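PDB 6AM0: KLLA0A11308p from Kluyveromyces lactis, which probably binds mRNA; this chain is the N-terminal Sm-like (LSm) domain of an EDC3-family protein. Local coordinates for residues K14-V26 with L33-F47. Residues are numbered along the deposited sequence; the frame is centred on the assembly and turned at random.
Sequences KDGKRITGTLKQV and LTDAVFQDGGVSPVF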
loop_
_atom_site.group_PDB
_atom_site.type_symbol
_atom_site.label_atom_id
_atom_site.label_comp_id
_atom_site.label_asym_id
_atom_site.label_seq_id
_atom_site.Cartn_x
_atom_site.Cartn_y
_atom_site.Cartn_z
ATOM N N LYS D 14 12.317 -17.926 0.601
ATOM C CA LYS D 14 12.261 -18.384 -0.787
ATOM C C LYS D 14 10.968 -19.128 -1.105
ATOM O O LYS D 14 10.492 -19.069 -2.244
ATOM C CB LYS D 14 13.476 -19.259 -1.120
ATOM C CG LYS D 14 13.462 -20.648 -0.510
ATOM C CD LYS D 14 14.657 -21.481 -0.964
ATOM C CE LYS D 14 14.561 -22.910 -0.445
ATOM N NZ LYS D 14 15.723 -23.745 -0.858
ATOM N N ASP D 15 10.379 -19.823 -0.132
ATOM C CA ASP D 15 9.182 -20.619 -0.378
ATOM C C ASP D 15 7.916 -19.923 0.105
ATOM O O ASP D 15 6.967 -20.587 0.537
ATOM C CB ASP D 15 9.318 -21.994 0.275
ATOM C CG ASP D 15 10.660 -22.641 -0.009
ATOM O OD1 ASP D 15 10.849 -23.162 -1.129
ATOM O OD2 ASP D 15 11.527 -22.621 0.890
ATOM N N GLY D 16 7.883 -18.594 0.039
ATOM C CA GLY D 16 6.766 -17.856 0.585
ATOM C C GLY D 16 6.587 -17.958 2.084
ATOM O O GLY D 16 5.585 -17.466 2.605
ATOM N N LYS D 17 7.517 -18.579 2.800
ATOM C CA LYS D 17 7.430 -18.623 4.253
ATOM C C LYS D 17 7.632 -17.221 4.832
ATOM O O LYS D 17 8.519 -16.481 4.399
ATOM C CB LYS D 17 8.458 -19.614 4.792
ATOM C CG LYS D 17 8.454 -20.918 4.005
ATOM C CD LYS D 17 7.033 -21.478 3.947
ATOM C CE LYS D 17 6.971 -22.743 3.137
ATOM N NZ LYS D 17 7.817 -23.745 3.832
ATOM N N ARG D 18 6.838 -16.878 5.861
ATOM C CA ARG D 18 6.759 -15.520 6.401
ATOM C C ARG D 18 7.133 -15.494 7.876
ATOM O O ARG D 18 6.675 -16.337 8.656
ATOM C CB ARG D 18 5.332 -14.979 6.232
ATOM C CG ARG D 18 4.884 -15.133 4.784
ATOM C CD ARG D 18 3.477 -14.676 4.419
ATOM N NE ARG D 18 3.277 -14.922 2.992
ATOM C CZ ARG D 18 2.256 -14.474 2.279
ATOM N NH1 ARG D 18 2.179 -14.756 0.990
ATOM N NH2 ARG D 18 1.334 -13.731 2.861
ATOM N N ILE D 19 7.967 -14.525 8.253
ATOM C CA ILE D 19 8.382 -14.325 9.634
ATOM C C ILE D 19 7.839 -12.971 10.060
ATOM O O ILE D 19 7.942 -11.994 9.312
ATOM C CB ILE D 19 9.916 -14.378 9.809
ATOM C CG1 ILE D 19 10.503 -15.670 9.229
ATOM C CG2 ILE D 19 10.286 -14.213 11.273
ATOM C CD1 ILE D 19 9.698 -16.916 9.523
ATOM N N THR D 20 7.268 -12.906 11.256
ATOM C CA THR D 20 6.718 -11.667 11.784
ATOM C C THR D 20 7.423 -11.322 13.084
ATOM O O THR D 20 7.626 -12.194 13.933
ATOM C CB THR D 20 5.207 -11.787 12.037
ATOM O OG1 THR D 20 4.553 -12.321 10.879
ATOM C CG2 THR D 20 4.609 -10.427 12.361
ATOM N N GLY D 21 7.780 -10.052 13.252
ATOM C CA GLY D 21 8.463 -9.655 14.473
ATOM C C GLY D 21 8.614 -8.153 14.564
ATOM O O GLY D 21 8.264 -7.410 13.642
ATOM N N THR D 22 9.145 -7.713 15.706
ATOM C CA THR D 22 9.358 -6.292 15.962
ATOM C C THR D 22 10.794 -5.912 15.622
ATOM O O THR D 22 11.732 -6.620 15.996
ATOM C CB THR D 22 9.028 -5.937 17.413
ATOM O OG1 THR D 22 9.944 -6.597 18.295
ATOM C CG2 THR D 22 7.615 -6.378 17.752
ATOM N N LEU D 23 10.964 -4.802 14.909
ATOM C CA LEU D 23 12.284 -4.417 14.420
ATOM C C LEU D 23 13.153 -3.913 15.570
ATOM O O LEU D 23 12.830 -2.909 16.213
ATOM C CB LEU D 23 12.155 -3.362 13.322
ATOM C CG LEU D 23 13.407 -2.594 12.890
ATOM C CD1 LEU D 23 14.508 -3.552 12.501
ATOM C CD2 LEU D 23 13.088 -1.684 11.723
ATOM N N LYS D 24 14.255 -4.622 15.825
ATOM C CA LYS D 24 15.218 -4.317 16.877
ATOM C C LYS D 24 16.308 -3.363 16.397
ATOM O O LYS D 24 16.629 -2.388 17.083
ATOM C CB LYS D 24 15.851 -5.618 17.380
ATOM C CG LYS D 24 16.785 -5.472 18.563
ATOM C CD LYS D 24 16.103 -4.864 19.763
ATOM C CE LYS D 24 16.694 -5.435 21.044
ATOM N NZ LYS D 24 16.665 -6.926 21.040
ATOM N N GLN D 25 16.877 -3.631 15.224
ATOM C CA GLN D 25 17.799 -2.719 14.559
ATOM C C GLN D 25 18.006 -3.208 13.134
ATOM O O GLN D 25 17.853 -4.397 12.841
ATOM C CB GLN D 25 19.130 -2.624 15.312
ATOM C CG GLN D 25 19.979 -3.874 15.228
ATOM C CD GLN D 25 21.362 -3.666 15.799
ATOM O OE1 GLN D 25 21.874 -2.546 15.811
ATOM N NE2 GLN D 25 21.974 -4.741 16.284
ATOM N N VAL D 26 18.366 -2.277 12.252
ATOM C CA VAL D 26 18.539 -2.577 10.836
ATOM C C VAL D 26 19.764 -1.848 10.295
ATOM O O VAL D 26 20.005 -0.679 10.615
ATOM C CB VAL D 26 17.273 -2.214 10.027
ATOM C CG1 VAL D 26 16.884 -0.756 10.248
ATOM C CG2 VAL D 26 17.478 -2.498 8.548
ATOM N N LEU D 33 15.107 -8.856 14.637
ATOM C CA LEU D 33 13.735 -8.818 15.120
ATOM C C LEU D 33 13.672 -9.395 16.525
ATOM O O LEU D 33 14.531 -10.176 16.938
ATOM C CB LEU D 33 12.790 -9.613 14.207
ATOM C CG LEU D 33 12.675 -9.196 12.744
ATOM C CD1 LEU D 33 11.970 -10.285 11.949
ATOM C CD2 LEU D 33 11.944 -7.868 12.620
ATOM N N THR D 34 12.637 -9.001 17.260
ATOM C CA THR D 34 12.316 -9.590 18.548
ATOM C C THR D 34 10.912 -10.182 18.509
ATOM O O THR D 34 10.051 -9.729 17.740
ATOM C CB THR D 34 12.425 -8.568 19.692
ATOM O OG1 THR D 34 11.638 -7.413 19.386
ATOM C CG2 THR D 34 13.873 -8.155 19.906
ATOM N N ASP D 35 10.725 -11.221 19.332
ATOM C CA ASP D 35 9.493 -12.015 19.444
ATOM C C ASP D 35 8.966 -12.451 18.074
ATOM O O ASP D 35 7.775 -12.363 17.771
ATOM C CB ASP D 35 8.424 -11.294 20.286
ATOM C CG ASP D 35 7.959 -9.966 19.701
ATOM O OD1 ASP D 35 7.536 -9.904 18.527
ATOM O OD2 ASP D 35 8.020 -8.960 20.439
ATOM N N ALA D 36 9.875 -12.966 17.249
ATOM C CA ALA D 36 9.517 -13.407 15.907
ATOM C C ALA D 36 8.645 -14.659 15.951
ATOM O O ALA D 36 9.032 -15.675 16.539
ATOM C CB ALA D 36 10.778 -13.666 15.088
ATOM N N VAL D 37 7.461 -14.582 15.337
ATOM C CA VAL D 37 6.585 -15.734 15.136
ATOM C C VAL D 37 6.761 -16.235 13.707
ATOM O O VAL D 37 6.906 -15.438 12.770
ATOM C CB VAL D 37 5.112 -15.388 15.442
ATOM C CG1 VAL D 37 4.558 -14.379 14.443
ATOM C CG2 VAL D 37 4.255 -16.650 15.471
ATOM N N PHE D 38 6.753 -17.553 13.534
ATOM C CA PHE D 38 6.990 -18.178 12.238
ATOM C C PHE D 38 5.693 -18.771 11.702
ATOM O O PHE D 38 4.912 -19.358 12.458
ATOM C CB PHE D 38 8.066 -19.267 12.333
ATOM C CG PHE D 38 9.395 -18.771 12.839
ATOM C CD1 PHE D 38 9.716 -17.425 12.788
ATOM C CD2 PHE D 38 10.329 -19.650 13.356
ATOM C CE1 PHE D 38 10.934 -16.966 13.248
ATOM C CE2 PHE D 38 11.551 -19.189 13.816
ATOM C CZ PHE D 38 11.849 -17.847 13.764
ATOM N N GLN D 39 5.466 -18.600 10.393
ATOM C CA GLN D 39 4.254 -19.119 9.760
ATOM C C GLN D 39 4.109 -20.620 9.977
ATOM O O GLN D 39 3.026 -21.109 10.320
ATOM C CB GLN D 39 4.259 -18.799 8.264
ATOM C CG GLN D 39 2.957 -19.160 7.551
ATOM C CD GLN D 39 2.819 -18.494 6.195
ATOM O OE1 GLN D 39 3.777 -17.928 5.673
ATOM N NE2 GLN D 39 1.621 -18.550 5.623
ATOM N N ASP D 40 5.188 -21.367 9.776
ATOM C CA ASP D 40 5.138 -22.816 9.904
ATOM C C ASP D 40 5.262 -23.292 11.343
ATOM O O ASP D 40 5.262 -24.507 11.575
ATOM C CB ASP D 40 6.237 -23.457 9.056
ATOM C CG ASP D 40 5.745 -24.662 8.288
ATOM O OD1 ASP D 40 5.607 -25.742 8.900
ATOM O OD2 ASP D 40 5.491 -24.524 7.073
ATOM N N GLY D 41 5.373 -22.389 12.301
ATOM C CA GLY D 41 5.401 -22.796 13.694
ATOM C C GLY D 41 6.706 -22.431 14.374
ATOM O O GLY D 41 7.795 -22.637 13.828
ATOM N N GLY D 42 6.595 -21.882 15.580
ATOM C CA GLY D 42 7.743 -21.575 16.411
ATOM C C GLY D 42 7.931 -20.102 16.705
ATOM O O GLY D 42 7.761 -19.253 15.825
ATOM N N VAL D 43 8.258 -19.789 17.954
ATOM C CA VAL D 43 8.527 -18.423 18.382
ATOM C C VAL D 43 9.998 -18.297 18.767
ATOM O O VAL D 43 10.676 -19.281 19.084
ATOM C CB VAL D 43 7.602 -17.986 19.536
ATOM C CG1 VAL D 43 6.150 -18.067 19.089
ATOM C CG2 VAL D 43 7.836 -18.848 20.767
ATOM N N SER D 44 10.504 -17.062 18.710
ATOM C CA SER D 44 11.887 -16.808 19.062
ATOM C C SER D 44 12.037 -15.397 19.617
ATOM O O SER D 44 11.572 -14.443 18.975
ATOM C CB SER D 44 12.798 -16.993 17.853
ATOM O OG SER D 44 14.152 -16.873 18.234
ATOM N N PRO D 45 12.702 -15.226 20.765
ATOM C CA PRO D 45 12.795 -13.879 21.349
ATOM C C PRO D 45 13.673 -12.934 20.550
ATOM O O PRO D 45 13.393 -11.730 20.527
ATOM C CB PRO D 45 13.377 -14.140 22.746
ATOM C CG PRO D 45 13.089 -15.587 23.018
ATOM C CD PRO D 45 13.206 -16.257 21.684
ATOM N N VAL D 46 14.725 -13.431 19.901
ATOM C CA VAL D 46 15.596 -12.620 19.055
ATOM C C VAL D 46 15.895 -13.406 17.785
ATOM O O VAL D 46 16.257 -14.585 17.851
ATOM C CB VAL D 46 16.908 -12.232 19.768
ATOM C CG1 VAL D 46 17.837 -11.502 18.813
ATOM C CG2 VAL D 46 16.625 -11.367 20.979
ATOM N N PHE D 47 15.748 -12.755 16.630
ATOM C CA PHE D 47 15.950 -13.383 15.328
ATOM C C PHE D 47 16.790 -12.470 14.448
ATOM O O PHE D 47 16.390 -11.337 14.172
ATOM C CB PHE D 47 14.600 -13.677 14.669
ATOM C CG PHE D 47 14.706 -14.216 13.276
ATOM C CD1 PHE D 47 15.115 -15.516 13.049
ATOM C CD2 PHE D 47 14.360 -13.428 12.191
ATOM C CE1 PHE D 47 15.205 -16.010 11.764
ATOM C CE2 PHE D 47 14.441 -13.920 10.906
ATOM C CZ PHE D 47 14.864 -15.213 10.691
#
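Ile19 packs against the ring of Phe38 across a non-hydrogen-bonded antiparallel pair, the close-packed side of the contact. Its chi1 (-54°) and chi2 (-42°) together turn Ile19 CD1 to the ring, 3.3 Å from Phe38 CD1. Ile19 CG2 meets the same ring and also reaches Ala36 CB at 3.9 Å and Phe47 CE2 at 4.2 Å. Replacing Ile19 by alanine removes both branches, and would probably leave a gap beside Phe38 and Phe47 and let the Phe38 ring turn more freely. Thr20 pairs with Val37 through two backbone hydrogen bonds, and Thr20 N to Val37 O (3.0 Å) is almost straight. Residues 18-26 are the strongly curved second strand of the Sm fold, flanked on its other edge by strand 8-12. A beta bulge shifts the register between Thr20 and Thr22. Gly21 sits there, where a side chain would probably run into Leu33 and the Thr34 carbonyl. Beyond the bulge, Thr22 N hydrogen-bonds Thr34 O at 3.0 Å. The solvent side, with Lys17, Gln39 and Asp40, is looser. Gln39 N hydrogen-bonds Arg18 O (3.1 Å), but Gln39 OE1, beside the Arg18 chain, makes only a weak bond to Arg18 N. Arg18 itself is buried, its guanidinium in a cation-pi contact with Tyr55 of a second subunit. Lys17 NZ stays 4.1 Å from Asp40 OD2, too far for a salt bridge.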